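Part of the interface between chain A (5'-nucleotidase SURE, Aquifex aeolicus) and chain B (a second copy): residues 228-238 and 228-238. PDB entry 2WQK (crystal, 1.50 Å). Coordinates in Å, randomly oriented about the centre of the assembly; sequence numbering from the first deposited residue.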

# COMPACT_ATOMS: atom_id res chain seq x y z
N VAL A 228 21.61 -19.95 15.59
CA VAL A 228 20.29 -20.51 15.94
C VAL A 228 19.90 -19.94 17.30
O VAL A 228 20.53 -20.25 18.30
CB VAL A 228 20.31 -22.05 16.01
CG1 VAL A 228 18.92 -22.56 16.37
CG2 VAL A 228 20.87 -22.71 14.71
N THR A 229 18.85 -19.09 17.33
CA THR A 229 18.38 -18.49 18.57
C THR A 229 17.02 -19.12 18.94
O THR A 229 16.10 -19.10 18.13
CB THR A 229 18.14 -16.98 18.42
OG1 THR A 229 19.32 -16.34 17.93
CG2 THR A 229 17.67 -16.34 19.77
N PRO A 230 16.91 -19.64 20.17
CA PRO A 230 15.62 -20.13 20.66
C PRO A 230 14.84 -18.90 21.17
O PRO A 230 15.33 -18.17 22.06
CB PRO A 230 15.98 -21.06 21.81
CG PRO A 230 17.25 -20.51 22.36
CD PRO A 230 17.96 -19.77 21.21
N LEU A 231 13.67 -18.68 20.60
CA LEU A 231 12.82 -17.54 20.97
C LEU A 231 11.65 -18.02 21.80
O LEU A 231 11.05 -19.08 21.52
CB LEU A 231 12.25 -16.89 19.70
CG LEU A 231 13.25 -16.31 18.68
CD1 LEU A 231 12.55 -15.76 17.42
CD2 LEU A 231 14.10 -15.22 19.38
N HIS A 232 11.28 -17.19 22.78
CA HIS A 232 10.05 -17.37 23.51
C HIS A 232 8.84 -17.17 22.62
O HIS A 232 8.79 -16.19 21.88
CB HIS A 232 9.92 -16.32 24.64
CG HIS A 232 10.72 -16.58 25.85
ND1 HIS A 232 10.42 -17.60 26.73
CD2 HIS A 232 11.73 -15.87 26.40
CE1 HIS A 232 11.27 -17.53 27.75
NE2 HIS A 232 12.07 -16.49 27.58
N LEU A 233 7.83 -18.04 22.75
CA LEU A 233 6.53 -17.74 22.22
C LEU A 233 5.78 -16.78 23.17
O LEU A 233 5.18 -15.79 22.73
CB LEU A 233 5.68 -19.00 22.02
CG LEU A 233 4.30 -18.61 21.42
CD1 LEU A 233 4.33 -17.74 20.12
CD2 LEU A 233 3.45 -19.86 21.24
N ASP A 234 5.86 -17.06 24.47
CA ASP A 234 5.16 -16.24 25.47
C ASP A 234 6.06 -15.08 25.82
O ASP A 234 7.17 -15.29 26.29
CB ASP A 234 4.87 -17.15 26.66
CG ASP A 234 4.01 -16.50 27.75
OD1 ASP A 234 3.89 -15.23 27.79
OD2 ASP A 234 3.51 -17.33 28.60
N LEU A 235 5.56 -13.87 25.58
CA LEU A 235 6.32 -12.65 25.81
C LEU A 235 6.30 -12.21 27.28
O LEU A 235 6.97 -11.23 27.62
CB LEU A 235 5.77 -11.49 24.93
CG LEU A 235 5.50 -11.75 23.46
CD1 LEU A 235 4.85 -10.53 22.73
CD2 LEU A 235 6.82 -12.11 22.83
N THR A 236 5.46 -12.84 28.11
CA THR A 236 5.27 -12.34 29.48
C THR A 236 6.55 -12.46 30.29
O THR A 236 7.20 -13.52 30.30
CB THR A 236 4.19 -13.15 30.23
OG1 THR A 236 3.04 -13.27 29.40
CG2 THR A 236 3.84 -12.54 31.59
N ASN A 237 6.93 -11.38 30.97
CA ASN A 237 8.02 -11.44 31.92
C ASN A 237 7.51 -11.85 33.29
O ASN A 237 7.21 -10.99 34.12
CB ASN A 237 8.79 -10.11 31.94
CG ASN A 237 10.10 -10.23 32.70
OD1 ASN A 237 10.31 -11.19 33.49
ND2 ASN A 237 11.01 -9.27 32.46
N TYR A 238 7.35 -13.17 33.49
CA TYR A 238 6.74 -13.66 34.76
C TYR A 238 7.50 -13.26 36.03
O TYR A 238 6.89 -12.98 37.08
CB TYR A 238 6.60 -15.20 34.71
CG TYR A 238 5.60 -15.65 33.72
CD1 TYR A 238 4.25 -15.61 34.03
CD2 TYR A 238 5.97 -16.13 32.45
CE1 TYR A 238 3.31 -15.99 33.12
CE2 TYR A 238 5.02 -16.52 31.53
CZ TYR A 238 3.69 -16.45 31.86
OH TYR A 238 2.72 -16.81 30.96
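Chain B, residues 228-238: VTPLHLDLTNY

The two copies of residues 228-238 pair reciprocally, the strand of each chain lying beside the loop of the other. In chain B, as in chain A, residues 228 to 231 are extended, and the chain then turns through Leu233(B), whose psi of -44° breaks the extended run, so that 235-237 reach back to chain A. The register places Leu231(A) against Thr236(B) and Thr236(A) against Leu231(B), each a single antiparallel beta bridge with CA atoms 4.8 Å apart.

Each bridge is framed by two nearly linear backbone hydrogen bonds. Asn237(B) N donates to Pro230(A) O at 2.8 Å, and His232(A) N to Leu235(B) O at 2.9 Å; in the second bridge Asn237(A) N donates to Pro230(B) O at 2.8 Å and His232(B) N to Leu235(A) O at 2.9 Å. Both acceptors in each bridge also receive a CA-H contact, as from Thr236(B) CA to Pro230(A) O at 3.5 Å.

Thr236(B) is held for this pairing by its own chain: Asp234(B) OD1 accepts from Thr236(B) N at 2.9 Å and from Thr236(B) OG1 at 2.7 Å, while Asp234(B) OD2 accepts from Tyr238(B) OH at 2.5 Å. The carboxylate thus serves the loop rather than the partner chain.

His232(A) NE2 lies 3.4 Å from Thr236(B) O, but the angle is too poor for a hydrogen bond; NE2 of His232(A) instead bonds water 1 at 2.9 Å, which accepts weakly from Tyr238(B) N at 3.4 Å. His232(A) ND1 and Asn237(B) ND2 are satisfied elsewhere in the structure. Asn237(B) packs over one face of the His232(A) ring, its CA 3.9 Å from the ring centroid. The two His232 rings are near parallel but slid apart, with centroids separated by 5.3 Å. Leucines complete the contact, Leu235(A) CD2 meeting Leu235(B) CD2 at 4.1 Å.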

# COMPACT_ATOMS: atom_id res chain seq x y z
N VAL B 228 -2.56 -4.98 32.80
CA VAL B 228 -1.18 -4.53 32.63
C VAL B 228 -0.28 -5.77 32.55
O VAL B 228 -0.12 -6.48 33.54
CB VAL B 228 -0.71 -3.65 33.79
CG1 VAL B 228 0.73 -3.18 33.51
CG2 VAL B 228 -1.65 -2.41 34.06
N THR B 229 0.32 -5.99 31.37
CA THR B 229 1.20 -7.13 31.19
C THR B 229 2.64 -6.61 31.05
O THR B 229 2.92 -5.77 30.20
CB THR B 229 0.87 -7.91 29.89
OG1 THR B 229 -0.50 -8.29 29.87
CG2 THR B 229 1.80 -9.16 29.74
N PRO B 230 3.56 -7.17 31.85
CA PRO B 230 4.99 -6.86 31.68
C PRO B 230 5.50 -7.78 30.57
O PRO B 230 5.42 -9.01 30.66
CB PRO B 230 5.61 -7.23 33.03
CG PRO B 230 4.77 -8.33 33.55
CD PRO B 230 3.36 -8.14 32.95
N LEU B 231 6.04 -7.16 29.53
CA LEU B 231 6.59 -7.88 28.36
C LEU B 231 8.11 -7.87 28.41
O LEU B 231 8.72 -6.86 28.72
CB LEU B 231 6.15 -7.20 27.06
CG LEU B 231 4.64 -7.13 26.82
CD1 LEU B 231 4.33 -6.41 25.50
CD2 LEU B 231 4.05 -8.55 26.83
N HIS B 232 8.71 -8.99 28.00
CA HIS B 232 10.14 -9.04 27.77
C HIS B 232 10.52 -8.20 26.59
O HIS B 232 9.89 -8.27 25.54
CB HIS B 232 10.55 -10.47 27.38
CG HIS B 232 10.68 -11.42 28.50
ND1 HIS B 232 11.70 -11.37 29.43
CD2 HIS B 232 9.97 -12.55 28.78
CE1 HIS B 232 11.57 -12.39 30.27
NE2 HIS B 232 10.53 -13.12 29.88
N LEU B 233 11.63 -7.45 26.70
CA LEU B 233 12.27 -6.89 25.54
C LEU B 233 13.11 -7.95 24.82
O LEU B 233 13.06 -8.07 23.61
CB LEU B 233 13.13 -5.68 25.91
CG LEU B 233 13.80 -5.07 24.66
CD1 LEU B 233 12.81 -4.61 23.55
CD2 LEU B 233 14.76 -3.97 25.06
N ASP B 234 13.84 -8.73 25.60
CA ASP B 234 14.72 -9.77 25.06
C ASP B 234 13.88 -11.03 24.86
O ASP B 234 13.33 -11.57 25.81
CB ASP B 234 15.87 -10.00 26.04
CG ASP B 234 16.97 -10.96 25.54
OD1 ASP B 234 16.72 -11.74 24.58
OD2 ASP B 234 18.07 -10.90 26.20
N LEU B 235 13.79 -11.47 23.61
CA LEU B 235 12.97 -12.62 23.23
C LEU B 235 13.67 -13.97 23.48
O LEU B 235 13.07 -15.03 23.30
CB LEU B 235 12.59 -12.53 21.72
CG LEU B 235 11.94 -11.26 21.20
CD1 LEU B 235 11.69 -11.35 19.68
CD2 LEU B 235 10.68 -11.04 21.98
N THR B 236 14.96 -13.93 23.81
CA THR B 236 15.75 -15.18 23.89
C THR B 236 15.22 -16.06 25.03
O THR B 236 15.03 -15.61 26.16
CB THR B 236 17.22 -14.89 24.17
OG1 THR B 236 17.70 -13.88 23.29
CG2 THR B 236 18.09 -16.15 24.13
N ASN B 237 15.00 -17.34 24.73
CA ASN B 237 14.69 -18.31 25.76
C ASN B 237 15.98 -18.90 26.34
O ASN B 237 16.47 -19.95 25.89
CB ASN B 237 13.72 -19.39 25.24
CG ASN B 237 13.14 -20.22 26.36
OD1 ASN B 237 13.71 -20.26 27.48
ND2 ASN B 237 12.05 -20.94 26.08
N TYR B 238 16.57 -18.18 27.29
CA TYR B 238 17.87 -18.61 27.83
C TYR B 238 17.88 -19.99 28.48
O TYR B 238 18.85 -20.76 28.35
CB TYR B 238 18.34 -17.56 28.86
CG TYR B 238 18.74 -16.27 28.22
CD1 TYR B 238 19.96 -16.15 27.58
CD2 TYR B 238 17.89 -15.16 28.22
CE1 TYR B 238 20.34 -14.97 26.96
CE2 TYR B 238 18.26 -13.99 27.60
CZ TYR B 238 19.47 -13.89 26.96
OH TYR B 238 19.82 -12.75 26.33
O HOH W 1 14.44 -16.54 29.33
O HOH W 2 9.71 -15.03 32.04